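Local coordinates for nitrite oxidoreductase subunit A (Kuenenia stuttgartiensis, PDB 7B04), which is a subunit of the molybdopterin oxidoreductase family that carries a molybdenum atom, two MD1 molecules and an iron/sulfur cluster, at residues V125-P134 with G724-K732. Residues are numbered along the deposited sequence; the frame is centred on the assembly and turned at random.
Sequences VYGPYRLRYP and GITPVYESK
Tyr729 packs against the aliphatic parts of Arg130 and Arg132, joining loop 724-732 to loop 125-134. Its CB sits 3.3 Å from Arg132 O. With CG anti to the carbonyl carbon (chi1 -57°), the ring swings to pass at a slant under the Arg132 side chain. Arg132 CG stands over one face, 3.6 Å from the ring centroid and 13° off the normal, a CH-pi contact; CD of the same arginine rests on CE1 of Tyr729. The CD2-CE2 side of the ring meets the other arginine, Arg130 CG approaching CE2 to 3.5 Å, while Val728 CG1 packs against the opposite face near its rim. At the tip, Tyr729 OH hydrogen-bonds His200 O of the subunit C chain. Both guanidinium planes stand steeply to the ring, so aliphatic stems, not stacked charges, make the contact.

Bent at chi2 (80°), Arg130 turns back to give NH2 to Val125 O (3.0 Å), nearly in the guanidinium plane; NE bonds Ile682 O and NH1 forms a salt bridge with Glu702, which also accepts Val728 N. Beside it, Val728 CG2 and Ile725 CD1 close an apolar patch with Val125 CG1 and the Tyr126 ring, Ile725 CD1 lying 3.9 Å from Tyr126 CZ. One backbone bond, a bent one, joins the loops: Glu730, the central residue of an inverse gamma turn, gives its N to Arg132 O (3.0 Å); the Glu730 carboxylate forms a salt bridge with Arg171.

This is loop-on-loop packing beside the mixed sheet containing strand 135-137, where the molybdopterin oxidoreductase fold meets subunit C.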
ATOM      1  N   VAL B 125     -16.316   0.038  -0.442  1.00 18.04           N
ATOM      2  CA  VAL B 125     -17.603   0.679  -0.689  1.00 22.95           C
ATOM      3  C   VAL B 125     -18.741  -0.326  -0.516  1.00 26.41           C
ATOM      4  O   VAL B 125     -19.742  -0.054   0.157  1.00 26.00           O
ATOM      5  CB  VAL B 125     -17.603   1.299  -2.097  1.00 15.57           C
ATOM      6  CG1 VAL B 125     -18.986   1.800  -2.441  1.00 15.55           C
ATOM      7  CG2 VAL B 125     -16.576   2.415  -2.192  1.00 14.54           C
ATOM      8  N   TYR B 126     -18.592  -1.515  -1.096  1.00 25.93           N
ATOM      9  CA  TYR B 126     -19.571  -2.587  -0.928  1.00 28.86           C
ATOM     10  C   TYR B 126     -19.091  -3.638   0.065  1.00 27.36           C
ATOM     11  O   TYR B 126     -19.308  -4.836  -0.133  1.00 29.35           O
ATOM     12  CB  TYR B 126     -19.899  -3.234  -2.268  1.00 28.91           C
ATOM     13  CG  TYR B 126     -20.314  -2.284  -3.365  1.00 20.27           C
ATOM     14  CD1 TYR B 126     -21.614  -1.797  -3.436  1.00 23.78           C
ATOM     15  CD2 TYR B 126     -19.411  -1.886  -4.340  1.00 23.60           C
ATOM     16  CE1 TYR B 126     -21.999  -0.933  -4.450  1.00 26.80           C
ATOM     17  CE2 TYR B 126     -19.787  -1.024  -5.355  1.00 21.65           C
ATOM     18  CZ  TYR B 126     -21.081  -0.551  -5.405  1.00 21.18           C
ATOM     19  OH  TYR B 126     -21.452   0.306  -6.416  1.00 18.57           O
ATOM     20  N   GLY B 127     -18.464  -3.221   1.162  1.00 25.80           N
ATOM     21  CA  GLY B 127     -17.806  -4.153   2.044  1.00 27.54           C
ATOM     22  C   GLY B 127     -18.563  -4.447   3.321  1.00 35.05           C
ATOM     23  O   GLY B 127     -19.589  -3.829   3.631  1.00 27.89           O
ATOM     24  N   PRO B 128     -18.066  -5.424   4.084  1.00 30.40           N
ATOM     25  CA  PRO B 128     -18.752  -5.857   5.306  1.00 27.76           C
ATOM     26  C   PRO B 128     -18.476  -4.991   6.526  1.00 26.42           C
ATOM     27  O   PRO B 128     -19.103  -5.207   7.569  1.00 24.98           O
ATOM     28  CB  PRO B 128     -18.203  -7.275   5.506  1.00 32.14           C
ATOM     29  CG  PRO B 128     -16.818  -7.200   4.955  1.00 28.76           C
ATOM     30  CD  PRO B 128     -16.871  -6.236   3.797  1.00 29.31           C
ATOM     31  N   TYR B 129     -17.561  -4.031   6.433  1.00 28.31           N
ATOM     32  CA  TYR B 129     -17.213  -3.155   7.544  1.00 28.85           C
ATOM     33  C   TYR B 129     -17.904  -1.807   7.425  1.00 25.92           C
ATOM     34  O   TYR B 129     -17.657  -0.910   8.237  1.00 25.99           O
ATOM     35  CB  TYR B 129     -15.694  -2.969   7.610  1.00 23.19           C
ATOM     36  CG  TYR B 129     -14.934  -4.271   7.503  1.00 25.67           C
ATOM     37  CD1 TYR B 129     -14.943  -5.188   8.546  1.00 28.26           C
ATOM     38  CD2 TYR B 129     -14.222  -4.593   6.356  1.00 28.99           C
ATOM     39  CE1 TYR B 129     -14.259  -6.383   8.451  1.00 29.25           C
ATOM     40  CE2 TYR B 129     -13.531  -5.786   6.252  1.00 29.50           C
ATOM     41  CZ  TYR B 129     -13.553  -6.677   7.305  1.00 30.32           C
ATOM     42  OH  TYR B 129     -12.870  -7.868   7.214  1.00 36.23           O
ATOM     43  N   ARG B 130     -18.763  -1.664   6.424  1.00 24.24           N
ATOM     44  CA  ARG B 130     -19.413  -0.405   6.098  1.00 25.56           C
ATOM     45  C   ARG B 130     -20.407   0.040   7.164  1.00 28.80           C
ATOM     46  O   ARG B 130     -21.135  -0.773   7.741  1.00 28.67           O
ATOM     47  CB  ARG B 130     -20.137  -0.554   4.762  1.00 22.59           C
ATOM     48  CG  ARG B 130     -20.594   0.739   4.173  1.00 21.97           C
ATOM     49  CD  ARG B 130     -19.448   1.430   3.490  1.00 19.67           C
ATOM     50  NE  ARG B 130     -19.717   2.852   3.349  1.00 24.02           N
ATOM     51  CZ  ARG B 130     -20.172   3.407   2.235  1.00 27.67           C
ATOM     52  NH1 ARG B 130     -20.395   4.712   2.188  1.00 32.23           N
ATOM     53  NH2 ARG B 130     -20.407   2.652   1.169  1.00 28.99           N
ATOM     54  N   LEU B 131     -20.427   1.346   7.426  1.00 26.01           N
ATOM     55  CA  LEU B 131     -21.495   1.931   8.226  1.00 25.65           C
ATOM     56  C   LEU B 131     -22.765   2.006   7.388  1.00 26.30           C
ATOM     57  O   LEU B 131     -22.732   2.401   6.219  1.00 37.26           O
ATOM     58  CB  LEU B 131     -21.109   3.329   8.708  1.00 27.65           C
ATOM     59  CG  LEU B 131     -20.299   3.453   9.999  1.00 27.95           C
ATOM     60  CD1 LEU B 131     -20.006   4.915  10.294  1.00 23.30           C
ATOM     61  CD2 LEU B 131     -21.040   2.807  11.157  1.00 24.33           C
ATOM     62  N   ARG B 132     -23.891   1.622   7.983  1.00 24.93           N
ATOM     63  CA  ARG B 132     -25.138   1.529   7.242  1.00 26.45           C
ATOM     64  C   ARG B 132     -26.225   2.482   7.711  1.00 29.68           C
ATOM     65  O   ARG B 132     -27.125   2.794   6.923  1.00 29.26           O
ATOM     66  CB  ARG B 132     -25.692   0.097   7.303  1.00 26.64           C
ATOM     67  CG  ARG B 132     -24.746  -0.965   6.781  1.00 30.35           C
ATOM     68  CD  ARG B 132     -25.427  -2.321   6.746  1.00 27.09           C
ATOM     69  NE  ARG B 132     -25.988  -2.684   8.044  1.00 26.08           N
ATOM     70  CZ  ARG B 132     -25.287  -3.224   9.037  1.00 20.84           C
ATOM     71  NH1 ARG B 132     -23.993  -3.465   8.881  1.00 20.12           N
ATOM     72  NH2 ARG B 132     -25.878  -3.524  10.185  1.00 22.50           N
ATOM     73  N   TYR B 133     -26.163   2.965   8.947  1.00 29.14           N
ATOM     74  CA  TYR B 133     -27.220   3.787   9.514  1.00 24.73           C
ATOM     75  C   TYR B 133     -26.684   4.448  10.775  1.00 25.52           C
ATOM     76  O   TYR B 133     -25.711   3.961  11.366  1.00 29.34           O
ATOM     77  CB  TYR B 133     -28.463   2.939   9.834  1.00 27.35           C
ATOM     78  CG  TYR B 133     -28.142   1.604  10.477  1.00 36.33           C
ATOM     79  CD1 TYR B 133     -28.056   0.445   9.718  1.00 27.66           C
ATOM     80  CD2 TYR B 133     -27.917   1.506  11.844  1.00 33.52           C
ATOM     81  CE1 TYR B 133     -27.762  -0.775  10.300  1.00 24.00           C
ATOM     82  CE2 TYR B 133     -27.626   0.291  12.435  1.00 37.89           C
ATOM     83  CZ  TYR B 133     -27.548  -0.846  11.660  1.00 33.90           C
ATOM     84  OH  TYR B 133     -27.255  -2.056  12.246  1.00 28.05           O
ATOM     85  N   PRO B 134     -27.279   5.563  11.202  1.00 29.07           N
ATOM     86  CA  PRO B 134     -26.785   6.244  12.406  1.00 28.70           C
ATOM     87  C   PRO B 134     -26.834   5.336  13.625  1.00 23.39           C
ATOM     88  O   PRO B 134     -27.752   4.530  13.788  1.00 23.77           O
ATOM     89  CB  PRO B 134     -27.736   7.438  12.552  1.00 23.44           C
ATOM     90  CG  PRO B 134     -28.237   7.686  11.171  1.00 22.34           C
ATOM     91  CD  PRO B 134     -28.345   6.332  10.533  1.00 27.25           C
ATOM     92  N   GLY B 724     -21.164  10.060  -9.033  1.00 36.73           N
ATOM     93  CA  GLY B 724     -20.883   8.658  -8.743  1.00 31.33           C
ATOM     94  C   GLY B 724     -22.145   7.828  -8.619  1.00 30.75           C
ATOM     95  O   GLY B 724     -23.107   7.992  -9.382  1.00 32.13           O
ATOM     96  N   ILE B 725     -22.159   6.953  -7.619  1.00 28.45           N
ATOM     97  CA  ILE B 725     -23.272   6.054  -7.378  1.00 25.34           C
ATOM     98  C   ILE B 725     -24.157   6.632  -6.282  1.00 24.83           C
ATOM     99  O   ILE B 725     -23.744   7.484  -5.489  1.00 29.62           O
ATOM    100  CB  ILE B 725     -22.788   4.633  -6.999  1.00 24.08           C
ATOM    101  CG1 ILE B 725     -21.993   4.664  -5.693  1.00 22.22           C
ATOM    102  CG2 ILE B 725     -21.955   4.032  -8.126  1.00 20.06           C
ATOM    103  CD1 ILE B 725     -21.683   3.287  -5.127  1.00 13.29           C
ATOM    104  N   THR B 726     -25.397   6.155  -6.233  1.00 16.04           N
ATOM    105  CA  THR B 726     -26.290   6.540  -5.158  1.00 23.35           C
ATOM    106  C   THR B 726     -25.809   5.905  -3.853  1.00 29.96           C
ATOM    107  O   THR B 726     -25.183   4.841  -3.870  1.00 30.30           O
ATOM    108  CB  THR B 726     -27.727   6.111  -5.456  1.00 28.83           C
ATOM    109  OG1 THR B 726     -27.938   4.768  -5.000  1.00 35.34           O
ATOM    110  CG2 THR B 726     -28.012   6.188  -6.949  1.00 32.30           C
ATOM    111  N   PRO B 727     -26.059   6.553  -2.717  1.00 26.39           N
ATOM    112  CA  PRO B 727     -25.588   6.012  -1.437  1.00 27.49           C
ATOM    113  C   PRO B 727     -26.039   4.575  -1.225  1.00 30.22           C
ATOM    114  O   PRO B 727     -27.222   4.248  -1.341  1.00 28.11           O
ATOM    115  CB  PRO B 727     -26.209   6.960  -0.407  1.00 29.44           C
ATOM    116  CG  PRO B 727     -26.371   8.242  -1.140  1.00 35.72           C
ATOM    117  CD  PRO B 727     -26.721   7.859  -2.551  1.00 27.05           C
ATOM    118  N   VAL B 728     -25.071   3.714  -0.912  1.00 31.62           N
ATOM    119  CA  VAL B 728     -25.353   2.295  -0.736  1.00 28.56           C
ATOM    120  C   VAL B 728     -26.232   2.076   0.489  1.00 28.04           C
ATOM    121  O   VAL B 728     -27.129   1.224   0.483  1.00 28.63           O
ATOM    122  CB  VAL B 728     -24.034   1.508  -0.642  1.00 25.94           C
ATOM    123  CG1 VAL B 728     -24.299   0.032  -0.694  1.00 26.74           C
ATOM    124  CG2 VAL B 728     -23.099   1.912  -1.768  1.00 19.48           C
ATOM    125  N   TYR B 729     -25.998   2.844   1.551  1.00 24.21           N
ATOM    126  CA  TYR B 729     -26.800   2.728   2.760  1.00 28.43           C
ATOM    127  C   TYR B 729     -27.343   4.093   3.174  1.00 28.61           C
ATOM    128  O   TYR B 729     -27.229   5.067   2.422  1.00 27.05           O
ATOM    129  CB  TYR B 729     -25.970   2.101   3.878  1.00 29.92           C
ATOM    130  CG  TYR B 729     -25.383   0.746   3.528  1.00 26.60           C
ATOM    131  CD1 TYR B 729     -26.163  -0.403   3.569  1.00 21.75           C
ATOM    132  CD2 TYR B 729     -24.050   0.618   3.155  1.00 27.55           C
ATOM    133  CE1 TYR B 729     -25.632  -1.642   3.250  1.00 17.95           C
ATOM    134  CE2 TYR B 729     -23.511  -0.616   2.833  1.00 24.70           C
ATOM    135  CZ  TYR B 729     -24.307  -1.743   2.884  1.00 24.11           C
ATOM    136  OH  TYR B 729     -23.776  -2.973   2.567  1.00 31.24           O
ATOM    137  N   GLU B 730     -27.921   4.178   4.374  1.00 22.64           N
ATOM    138  CA  GLU B 730     -28.557   5.405   4.860  1.00 24.10           C
ATOM    139  C   GLU B 730     -27.493   6.404   5.305  1.00 28.75           C
ATOM    140  O   GLU B 730     -27.245   6.621   6.494  1.00 32.22           O
ATOM    141  CB  GLU B 730     -29.529   5.090   5.988  1.00 24.18           C
ATOM    142  CG  GLU B 730     -30.417   6.260   6.378  1.00 27.53           C
ATOM    143  CD  GLU B 730     -31.399   5.908   7.475  1.00 32.29           C
ATOM    144  OE1 GLU B 730     -31.329   4.776   7.999  1.00 36.44           O
ATOM    145  OE2 GLU B 730     -32.242   6.765   7.815  1.00 25.71           O
ATOM    146  N   SER B 731     -26.849   7.024   4.322  1.00 27.74           N
ATOM    147  CA  SER B 731     -25.773   7.973   4.567  1.00 24.09           C
ATOM    148  C   SER B 731     -26.144   9.354   4.039  1.00 30.34           C
ATOM    149  O   SER B 731     -26.996   9.500   3.158  1.00 41.79           O
ATOM    150  CB  SER B 731     -24.460   7.512   3.923  1.00 32.20           C
ATOM    151  OG  SER B 731     -24.530   7.598   2.511  1.00 41.79           O
ATOM    152  N   LYS B 732     -25.498  10.370   4.610  1.00 27.03           N
ATOM    153  CA  LYS B 732     -25.666  11.758   4.208  1.00 23.52           C
ATOM    154  C   LYS B 732     -24.295  12.354   3.937  1.00 24.08           C
ATOM    155  O   LYS B 732     -23.262  11.784   4.301  1.00 23.51           O
ATOM    156  CB  LYS B 732     -26.374  12.591   5.282  1.00 21.20           C
ATOM    157  CG  LYS B 732     -27.830  12.261   5.534  1.00 19.51           C
ATOM    158  CD  LYS B 732     -28.435  13.271   6.507  1.00 21.82           C
ATOM    159  CE  LYS B 732     -29.851  12.901   6.912  1.00 11.33           C
ATOM    160  NZ  LYS B 732     -30.807  12.990   5.779  1.00 14.72           N
TER